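Local coordinates for protein MNT antitoxin (Aphanizomenon flos-aquae 2012/KM1/D3, PDB 7AE2) that neutralizes its cognate toxin HepT, the other half of a type VII toxin-antitoxin system, mainly by successively transferring two AMP groups from ATP onto a toxin tyrosine, at residues B[68-71]-B[72-76]. Residues are numbered along the deposited sequence; the frame is centred on the assembly and turned at random.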
loop_
_atom_site.group_PDB
_atom_site.type_symbol
_atom_site.label_atom_id
_atom_site.label_comp_id
_atom_site.label_asym_id
_atom_site.label_seq_id
_atom_site.Cartn_x
_atom_site.Cartn_y
_atom_site.Cartn_z
ATOM N N PHE B 68 5.247 -14.604 6.431
ATOM C CA PHE B 68 4.131 -13.748 6.048
ATOM C C PHE B 68 2.779 -14.288 6.493
ATOM O O PHE B 68 1.765 -13.620 6.270
ATOM C CB PHE B 68 4.122 -13.536 4.531
ATOM C CG PHE B 68 5.321 -12.792 4.019
ATOM C CD1 PHE B 68 5.464 -11.434 4.255
ATOM C CD2 PHE B 68 6.304 -13.448 3.294
ATOM C CE1 PHE B 68 6.565 -10.748 3.785
ATOM C CE2 PHE B 68 7.406 -12.766 2.823
ATOM C CZ PHE B 68 7.536 -11.415 3.068
ATOM N N VAL B 69 2.732 -15.471 7.115
ATOM C CA VAL B 69 1.470 -16.009 7.618
ATOM C C VAL B 69 1.230 -15.652 9.078
ATOM O O VAL B 69 0.124 -15.883 9.590
ATOM C CB VAL B 69 1.413 -17.541 7.430
ATOM C CG1 VAL B 69 2.082 -18.255 8.595
ATOM C CG2 VAL B 69 -0.024 -18.011 7.248
ATOM N N ILE B 70 2.230 -15.091 9.766
ATOM C CA ILE B 70 2.048 -14.688 11.163
ATOM C C ILE B 70 0.926 -13.661 11.325
ATOM O O ILE B 70 0.103 -13.820 12.241
ATOM C CB ILE B 70 3.373 -14.215 11.758
ATOM C CG1 ILE B 70 4.337 -15.392 11.921
ATOM C CG2 ILE B 70 3.154 -13.517 13.097
ATOM C CD1 ILE B 70 5.565 -15.067 12.737
ATOM N N PRO B 71 0.837 -12.600 10.508
ATOM C CA PRO B 71 -0.288 -11.663 10.682
ATOM C C PRO B 71 -1.650 -12.327 10.570
ATOM O O PRO B 71 -2.561 -11.991 11.336
ATOM C CB PRO B 71 -0.061 -10.637 9.563
ATOM C CG PRO B 71 1.396 -10.687 9.303
ATOM C CD PRO B 71 1.776 -12.124 9.473
ATOM N N GLY B 72 -1.812 -13.266 9.636
ATOM C CA GLY B 72 -3.078 -13.970 9.527
ATOM C C GLY B 72 -3.363 -14.846 10.732
ATOM O O GLY B 72 -4.511 -14.961 11.170
ATOM N N ILE B 73 -2.324 -15.472 11.289
ATOM C CA ILE B 73 -2.502 -16.308 12.472
ATOM C C ILE B 73 -2.829 -15.448 13.687
ATOM O O ILE B 73 -3.748 -15.753 14.455
ATOM C CB ILE B 73 -1.251 -17.173 12.710
ATOM C CG1 ILE B 73 -1.073 -18.180 11.571
ATOM C CG2 ILE B 73 -1.342 -17.891 14.050
ATOM C CD1 ILE B 73 0.157 -19.051 11.714
ATOM N N LEU B 74 -2.081 -14.357 13.879
ATOM C CA LEU B 74 -2.363 -13.459 14.994
ATOM C C LEU B 74 -3.739 -12.821 14.864
ATOM O O LEU B 74 -4.402 -12.565 15.877
ATOM C CB LEU B 74 -1.286 -12.376 15.086
ATOM C CG LEU B 74 0.126 -12.830 15.457
ATOM C CD1 LEU B 74 1.068 -11.639 15.508
ATOM C CD2 LEU B 74 0.122 -13.568 16.786
ATOM N N GLY B 75 -4.189 -12.563 13.635
ATOM C CA GLY B 75 -5.487 -11.937 13.452
ATOM C C GLY B 75 -6.635 -12.830 13.881
ATOM O O GLY B 75 -7.599 -12.364 14.494
ATOM N N GLU B 76 -6.550 -14.126 13.568
ATOM C CA GLU B 76 -7.614 -15.047 13.949
ATOM C C GLU B 76 -7.590 -15.350 15.441
ATOM O O GLU B 76 -8.633 -15.667 16.024
ATOM C CB GLU B 76 -7.501 -16.342 13.142
#
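Near the N-terminal end of helix 70-78, in the nucleotidyltransferase fold of this antitoxin, V69, I70 and P71 accept hydrogen bonds from I73, L74 and G75. Three successive i+4 to i backbone bonds are the evidence. I73 N reaches V69 O at 3.0 Å, in the carbonyl plane. L74 N meets I70 O at 2.8 Å and is nearly straight, with an N-H...O angle of 176°. The third, G75 N to P71 O at 2.9 Å, is more bent (142°), and its donor stands tilted out of the carbonyl plane. P71 has no N-H to give, which is consistent with its place near the start of the helix, where backbone N-H groups have no carbonyl one turn earlier in the helix to bond.

Two apolar pairs follow the same four-residue spacing. I70 and L74 lie side by side and point the same way, CG2 of I70 touching CD1 of L74 at 3.7 Å. With CG1 beside the backbone N (chi1 -69°), CG2 of I70 lies anti to that N, and it is this branch that meets L74. V69 and I73 instead approach at a slant, V69 CG1 meeting I73 CD1 at 3.8 Å, while CG1 of I73 packs 3.3 Å from V69 O. V69 also meets an aromatic side chain of another protein chain.

I70, P71 and L74 face the sheet: all three touch I87 of strand 85-89, and P71 also touches I85. This strand carries D86, a magnesium ligand by similarity, whose side chain is about 8 Å from that of P71. I70 touches Y51 and L74 touches F47, both of strand 45-51, while L74 further packs on L18 and I73 on K21, both of helix 18-21.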